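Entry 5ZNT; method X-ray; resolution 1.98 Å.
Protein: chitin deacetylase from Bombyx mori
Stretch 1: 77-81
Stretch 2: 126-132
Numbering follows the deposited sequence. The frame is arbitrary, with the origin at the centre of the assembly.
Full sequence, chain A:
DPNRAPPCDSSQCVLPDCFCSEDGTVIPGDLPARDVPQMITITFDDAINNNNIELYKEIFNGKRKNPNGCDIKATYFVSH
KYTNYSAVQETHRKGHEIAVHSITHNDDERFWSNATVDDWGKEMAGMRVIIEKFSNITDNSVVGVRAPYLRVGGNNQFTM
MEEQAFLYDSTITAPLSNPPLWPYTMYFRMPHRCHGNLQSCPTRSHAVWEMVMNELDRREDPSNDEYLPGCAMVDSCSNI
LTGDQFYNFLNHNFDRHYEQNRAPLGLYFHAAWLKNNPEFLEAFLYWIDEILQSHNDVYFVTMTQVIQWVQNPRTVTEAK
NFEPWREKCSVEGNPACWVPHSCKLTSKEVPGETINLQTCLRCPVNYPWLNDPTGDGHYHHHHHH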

# COMPACT_ATOMS: atom_id res chain seq x y z
N PHE A 77 0.05 -1.71 -5.06
CA PHE A 77 -0.31 -3.08 -4.72
C PHE A 77 -0.78 -3.75 -6.00
O PHE A 77 -1.90 -3.54 -6.46
N VAL A 78 0.09 -4.57 -6.59
CA VAL A 78 -0.05 -4.99 -7.98
C VAL A 78 -0.67 -6.37 -8.01
O VAL A 78 -0.19 -7.28 -7.32
N SER A 79 -1.73 -6.54 -8.80
CA SER A 79 -2.29 -7.85 -9.10
C SER A 79 -1.83 -8.28 -10.49
O SER A 79 -1.51 -7.44 -11.34
N HIS A 80 -1.83 -9.60 -10.74
CA HIS A 80 -1.13 -10.15 -11.91
C HIS A 80 -1.87 -9.91 -13.22
O HIS A 80 -1.27 -9.47 -14.20
N LYS A 81 -3.17 -10.22 -13.28
CA LYS A 81 -3.79 -10.36 -14.59
C LYS A 81 -3.81 -9.02 -15.31
O LYS A 81 -4.23 -8.00 -14.75
N GLY A 126 3.57 -16.28 -4.63
CA GLY A 126 3.59 -16.48 -6.07
C GLY A 126 3.64 -15.17 -6.84
O GLY A 126 4.42 -15.01 -7.78
N MET A 127 2.81 -14.20 -6.44
CA MET A 127 2.82 -12.91 -7.12
C MET A 127 4.17 -12.23 -6.95
O MET A 127 4.67 -11.58 -7.88
N ARG A 128 4.78 -12.35 -5.76
CA ARG A 128 6.14 -11.82 -5.59
C ARG A 128 7.12 -12.46 -6.58
O ARG A 128 7.99 -11.78 -7.14
N VAL A 129 7.00 -13.77 -6.81
CA VAL A 129 7.88 -14.43 -7.77
C VAL A 129 7.67 -13.86 -9.18
O VAL A 129 8.64 -13.59 -9.90
N ILE A 130 6.41 -13.69 -9.58
CA ILE A 130 6.12 -13.13 -10.90
C ILE A 130 6.77 -11.77 -11.07
O ILE A 130 7.45 -11.49 -12.08
N ILE A 131 6.57 -10.89 -10.09
CA ILE A 131 7.12 -9.53 -10.18
C ILE A 131 8.64 -9.57 -10.26
O ILE A 131 9.25 -8.92 -11.12
N GLU A 132 9.27 -10.29 -9.32
CA GLU A 132 10.73 -10.32 -9.25
C GLU A 132 11.32 -10.84 -10.56
O GLU A 132 12.31 -10.29 -11.06

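The end of a strand and the loop that follows it lie against one side of a helix, and the contact is small, burying 234 Å² in all. No hydrogen bond crosses it; the side chains meet through apolar packing and contacts with an aromatic ring. On the first stretch Val-78 and His-80 point toward the helix, while Phe-77, Ser-79 and Lys-81 point away, so that inward and outward residues alternate from the strand into the loop. The helix answers with Met-127 and Ile-130, which also point toward its partner, and with Ile-131, which sets out sideways but brings its end nearer.

The apolar contacts centre on Met-127. Its chi angles, t, p and t, carry the long unbranched chain to the strand, where CE lies 3.6 Å from Val-78 CG1 and 3.4 Å from the backbone O of Val-78. A flexible thioether suits this place, since it can fit against both side chain and main chain without asking for a polar partner. Val-78, with chi1 t, offers a compact branched surface; Ile-131, with chi1 m and chi2 t, reaches its flank more loosely, CD1 standing 4.5 Å from Val-78 CB.

The second group gathers at the imidazole of His-80, whose chi1 is t. Ile-130, also m and t, sets its CD1 over one face of the ring, 3.8 Å from the centroid and only 6° off the normal, a well-centred CH-pi contact. Its other branch is close too, with CG2 3.7 Å from His-80 ND1. The sulfur of Met-127 approaches obliquely, SD lying 5.3 Å from the ring centroid and 3.7 Å from His-80 CB. Histidine serves two needs here: its flat face accepts aliphatic carbon, while ND1 and NE2 both find hydrogen bonds elsewhere in the structure, so its burial leaves neither nitrogen unsatisfied.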

# COMPACT_ATOMS: atom_id res chain seq x y z
CB PHE A 77 -1.37 -3.11 -3.62
CG PHE A 77 -0.84 -2.67 -2.28
CD1 PHE A 77 -0.14 -3.56 -1.47
CD2 PHE A 77 -1.02 -1.37 -1.85
CE1 PHE A 77 0.38 -3.14 -0.25
CE2 PHE A 77 -0.51 -0.96 -0.62
CZ PHE A 77 0.18 -1.84 0.17
CB VAL A 78 1.31 -4.98 -8.70
CG1 VAL A 78 1.15 -5.47 -10.16
CG2 VAL A 78 1.89 -3.54 -8.67
CB SER A 79 -3.84 -7.81 -9.04
OG SER A 79 -4.36 -6.83 -9.95
CB HIS A 80 -0.90 -11.65 -11.70
CG HIS A 80 -0.31 -12.37 -12.89
ND1 HIS A 80 0.78 -11.90 -13.59
CD2 HIS A 80 -0.66 -13.54 -13.47
CE1 HIS A 80 1.08 -12.76 -14.56
NE2 HIS A 80 0.22 -13.76 -14.51
CB LYS A 81 -5.22 -10.93 -14.49
CG LYS A 81 -5.69 -11.64 -15.76
CD LYS A 81 -7.16 -12.15 -15.59
CE LYS A 81 -7.58 -13.04 -16.74
NZ LYS A 81 -8.95 -13.65 -16.51
CB MET A 127 1.70 -12.00 -6.61
CG MET A 127 1.64 -10.63 -7.29
SD MET A 127 1.55 -10.75 -9.12
CE MET A 127 1.63 -9.03 -9.62
CB ARG A 128 6.62 -12.03 -4.15
CG ARG A 128 8.08 -11.51 -3.90
CD ARG A 128 8.48 -11.62 -2.41
NE ARG A 128 8.40 -13.00 -1.95
CZ ARG A 128 8.46 -13.37 -0.68
NH1 ARG A 128 8.60 -12.46 0.27
NH2 ARG A 128 8.37 -14.66 -0.35
CB VAL A 129 7.64 -15.95 -7.75
CG1 VAL A 129 8.16 -16.63 -9.03
CG2 VAL A 129 8.26 -16.58 -6.49
CB ILE A 130 4.60 -13.06 -11.13
CG1 ILE A 130 3.99 -14.46 -11.05
CG2 ILE A 130 4.28 -12.40 -12.49
CD1 ILE A 130 2.45 -14.46 -11.20
CB ILE A 131 6.68 -8.68 -8.99
CG1 ILE A 131 5.16 -8.44 -9.03
CG2 ILE A 131 7.43 -7.35 -8.99
CD1 ILE A 131 4.63 -7.83 -7.72
CB GLU A 132 11.19 -11.17 -8.07
CG GLU A 132 10.90 -10.51 -6.70
CD GLU A 132 11.34 -11.36 -5.49
OE1 GLU A 132 11.69 -12.53 -5.66
OE2 GLU A 132 11.33 -10.86 -4.35